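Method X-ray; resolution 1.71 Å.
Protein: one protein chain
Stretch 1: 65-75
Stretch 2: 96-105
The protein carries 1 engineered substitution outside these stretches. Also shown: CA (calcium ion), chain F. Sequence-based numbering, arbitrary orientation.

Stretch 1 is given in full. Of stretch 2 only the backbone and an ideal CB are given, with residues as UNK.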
# COMPACT_ATOMS: atom_id res chain seq x y z
N THR A 65 2.43 -27.81 18.28
CA THR A 65 2.95 -26.80 19.20
C THR A 65 4.39 -26.55 18.82
O THR A 65 5.04 -27.46 18.36
CB THR A 65 2.78 -27.12 20.72
OG1 THR A 65 3.62 -28.19 21.14
CG2 THR A 65 1.28 -27.48 20.96
N MET A 66 4.85 -25.32 19.01
CA MET A 66 6.19 -24.90 18.73
C MET A 66 6.78 -24.19 19.95
O MET A 66 6.04 -23.62 20.73
CB MET A 66 6.13 -23.91 17.57
CG MET A 66 5.66 -24.66 16.31
SD MET A 66 5.24 -23.43 15.12
CE MET A 66 3.71 -23.03 15.66
N PRO A 67 8.11 -24.25 20.17
CA PRO A 67 8.70 -23.53 21.23
C PRO A 67 8.32 -22.02 21.17
O PRO A 67 8.16 -21.49 20.04
CB PRO A 67 10.20 -23.78 21.10
CG PRO A 67 10.27 -25.04 20.26
CD PRO A 67 9.11 -24.94 19.33
N THR A 68 8.26 -21.42 22.33
CA THR A 68 7.74 -20.08 22.49
C THR A 68 8.81 -19.01 22.55
O THR A 68 9.81 -19.16 23.30
CB THR A 68 6.88 -20.04 23.73
OG1 THR A 68 5.70 -20.86 23.56
CG2 THR A 68 6.38 -18.61 24.06
N VAL A 69 8.58 -17.87 21.89
CA VAL A 69 9.38 -16.71 22.13
C VAL A 69 8.37 -15.61 22.57
O VAL A 69 7.30 -15.42 21.90
CB VAL A 69 10.09 -16.25 20.88
CG1 VAL A 69 10.91 -15.01 21.19
CG2 VAL A 69 11.01 -17.34 20.30
N ILE A 70 8.75 -14.86 23.62
CA ILE A 70 7.94 -13.74 24.10
C ILE A 70 8.85 -12.51 24.04
O ILE A 70 9.98 -12.48 24.59
CB ILE A 70 7.56 -13.95 25.51
CG1 ILE A 70 6.62 -15.15 25.62
CG2 ILE A 70 6.84 -12.71 26.06
CD1 ILE A 70 6.30 -15.62 27.00
N ASP A 71 8.41 -11.53 23.26
CA ASP A 71 9.14 -10.30 22.99
C ASP A 71 8.55 -9.06 23.67
O ASP A 71 7.34 -8.78 23.57
CB ASP A 71 9.14 -10.02 21.48
CG ASP A 71 10.07 -8.88 21.13
OD1 ASP A 71 11.22 -8.95 21.53
OD2 ASP A 71 9.63 -7.89 20.44
N ILE A 72 9.44 -8.34 24.34
CA ILE A 72 9.11 -7.07 25.01
C ILE A 72 9.86 -5.98 24.26
O ILE A 72 11.08 -5.83 24.35
CB ILE A 72 9.51 -7.04 26.47
CG1 ILE A 72 8.92 -8.23 27.20
CG2 ILE A 72 9.10 -5.69 27.10
CD1 ILE A 72 9.47 -8.37 28.64
N HIS A 73 9.12 -5.13 23.58
CA HIS A 73 9.70 -4.06 22.77
C HIS A 73 10.27 -2.93 23.58
O HIS A 73 9.94 -2.80 24.78
CB HIS A 73 8.65 -3.51 21.78
CG HIS A 73 7.63 -2.65 22.42
ND1 HIS A 73 7.90 -1.32 22.76
CD2 HIS A 73 6.36 -2.92 22.85
CE1 HIS A 73 6.82 -0.81 23.33
NE2 HIS A 73 5.87 -1.73 23.34
N GLY A 74 11.15 -2.17 22.95
CA GLY A 74 11.75 -1.00 23.53
C GLY A 74 11.06 0.31 23.13
O GLY A 74 9.89 0.30 22.72
N GLY A 75 11.78 1.41 23.29
CA GLY A 75 11.25 2.74 23.12
C GLY A 75 11.30 3.61 24.37
O GLY A 75 10.45 4.52 24.56
N UNK A 96 10.30 -21.36 12.93
CA UNK A 96 9.60 -22.44 13.54
C UNK A 96 9.19 -22.26 15.00
O UNK A 96 9.20 -23.22 15.82
CB UNK A 96 10.47 -23.69 13.42
N UNK A 97 8.93 -21.00 15.38
CA UNK A 97 8.64 -20.64 16.75
C UNK A 97 7.27 -19.94 16.81
O UNK A 97 6.87 -19.27 15.87
CB UNK A 97 9.74 -19.75 17.32
N UNK A 98 6.57 -20.13 17.91
CA UNK A 98 5.33 -19.45 18.23
C UNK A 98 5.76 -18.22 19.03
O UNK A 98 6.42 -18.29 20.06
CB UNK A 98 4.35 -20.34 19.00
N UNK A 99 5.41 -17.04 18.54
CA UNK A 99 5.92 -15.79 19.13
C UNK A 99 4.76 -14.91 19.59
O UNK A 99 3.75 -14.67 18.88
CB UNK A 99 6.79 -15.03 18.13
N UNK A 100 4.93 -14.34 20.76
CA UNK A 100 3.99 -13.38 21.29
C UNK A 100 4.73 -12.10 21.55
O UNK A 100 5.85 -12.08 22.10
CB UNK A 100 3.31 -13.90 22.56
N UNK A 101 4.12 -10.99 21.15
CA UNK A 101 4.63 -9.66 21.52
C UNK A 101 3.50 -8.77 22.02
O UNK A 101 2.48 -8.70 21.39
CB UNK A 101 5.33 -9.00 20.33
N UNK A 102 3.72 -8.09 23.15
CA UNK A 102 2.68 -7.35 23.82
C UNK A 102 2.93 -5.86 23.75
O UNK A 102 4.05 -5.41 23.68
CB UNK A 102 2.56 -7.80 25.28
N UNK A 103 1.82 -5.12 23.80
CA UNK A 103 1.83 -3.73 24.22
C UNK A 103 1.85 -3.62 25.71
O UNK A 103 1.52 -4.56 26.41
CB UNK A 103 0.62 -2.98 23.66
N UNK A 104 2.29 -2.46 26.19
CA UNK A 104 2.20 -2.11 27.60
C UNK A 104 2.01 -0.61 27.64
O UNK A 104 2.46 0.14 26.74
CB UNK A 104 3.43 -2.55 28.39
N UNK A 105 1.29 -0.18 28.67
CA UNK A 105 1.07 1.28 28.82
C UNK A 105 2.40 2.01 28.95
O UNK A 105 3.36 1.50 29.49
CB UNK A 105 0.19 1.58 30.04
CA CA F . 5.53 -29.43 20.25

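The two segments run side by side as parallel strands, joined by a ladder in which 98 N donates to P67 O (3.0 Å), V69 N to 98 O (2.9 Å), 100 N to V69 O (2.8 Å) and D71 N to 100 O (2.9 Å). These bonds involve only backbone, so they leave the side chain largely open, but proline is excluded at 98 and 100, whose N atoms donate.

Position 96 has phi 102° and psi 30°. Positive phi favours glycine, though asparagine is sometimes tolerated. It is G96, and its O lies 3.6 Å from M66 CB.

At position 97 CA-to-CB points away overall, yet CB lies near V69 CG2 and the P67 carbonyl. A large side chain could reach back over apolar surface; aliphatic or aromatic residues would suit. Y97 has chi1 in m, which brings CD2 to 3.9 Å from P67 CB, while its hydroxyl is hydrogen-bonded elsewhere in the structure.

Position 98 pairs with T68, and their side chains share a face. Its ideal CB is 4.1 Å from both M66 O and P67 O, so a small residue such as alanine or serine fits readily. A98 places CB 4.3 Å from M66 CB.

Position 99 turns to the other face, beside V69. A beta-branched aliphatic residue suits both the extended backbone and this apolar neighbour. V99, in t, sets CG2 4.1 Å from V69 CB.

At position 100, on the face of T68 and I70, a long apolar chain could reach I70; leucine, isoleucine or methionine are plausible. M100 bends so that CE comes 3.9 Å from I70 CG2.

Position 101 pairs with D71. A CB would have room, 3.8 Å from D71 O, so stretch 1 does not demand glycine. The residue is G101, whose CA makes a CA-H...O contact with D71 O (3.5 Å).

Position 102 points sideways, but I70 and I72 offer an apolar patch to a flexible chain that can curl back. M102 does so with chi1 in p: CE is 3.7 Å from I70 CG2 and 3.9 Å from I72 CG1.

Position 103 faces away and is little constrained by stretch 1; it is G103.

Position 104 points toward stretch 1, where the H73 ring invites an aromatic partner and H73 O a donor. Tyrosine supplies both: Y104 stacks offset on H73, centroids 4.4 Å apart and planes at 10°, and its OH donates to H73 O (2.6 Å).

Position 105 is out of reach, so many residues would do; it is R105.

Stretch 2, residues 96-105: GYAVMGMGYR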
# COMPACT_ATOMS: atom_id res chain seq x y z
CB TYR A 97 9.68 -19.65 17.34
CG TYR A 97 11.03 -20.33 17.45
CD1 TYR A 97 11.83 -20.38 16.31
CD2 TYR A 97 11.42 -21.06 18.58
CE1 TYR A 97 13.00 -21.14 16.30
CE2 TYR A 97 12.64 -21.78 18.59
CZ TYR A 97 13.41 -21.80 17.46
OH TYR A 97 14.65 -22.49 17.45
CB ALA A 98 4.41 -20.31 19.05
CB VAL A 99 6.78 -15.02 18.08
CG1 VAL A 99 7.38 -13.76 18.60
CG2 VAL A 99 7.85 -15.97 17.46
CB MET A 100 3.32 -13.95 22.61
CG MET A 100 2.36 -12.94 23.20
SD MET A 100 2.94 -11.66 24.32
CE MET A 100 2.92 -12.56 25.82
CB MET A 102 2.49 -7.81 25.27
CG MET A 102 3.46 -7.24 26.27
SD MET A 102 5.22 -7.63 25.98
CE MET A 102 5.29 -9.39 26.27
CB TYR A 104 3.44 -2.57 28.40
CG TYR A 104 4.81 -2.18 27.85
CD1 TYR A 104 5.53 -3.03 27.04
CD2 TYR A 104 5.33 -0.94 28.05
CE1 TYR A 104 6.75 -2.66 26.48
CE2 TYR A 104 6.59 -0.56 27.55
CZ TYR A 104 7.31 -1.46 26.73
OH TYR A 104 8.53 -1.09 26.20
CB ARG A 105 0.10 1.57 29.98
CG ARG A 105 -1.29 1.02 29.74
CD ARG A 105 -2.12 0.99 30.99
NE ARG A 105 -1.59 0.09 31.98
CZ ARG A 105 -1.89 0.06 33.26
NH1 ARG A 105 -2.79 0.87 33.75
NH2 ARG A 105 -1.31 -0.81 34.03
O HOH W 1 6.49 -6.30 22.95
O HOH W 2 3.69 -0.44 24.45
O HOH W 3 4.92 -30.10 22.71
O HOH W 4 7.50 -27.98 20.92
O HOH W 5 7.50 -29.50 18.80
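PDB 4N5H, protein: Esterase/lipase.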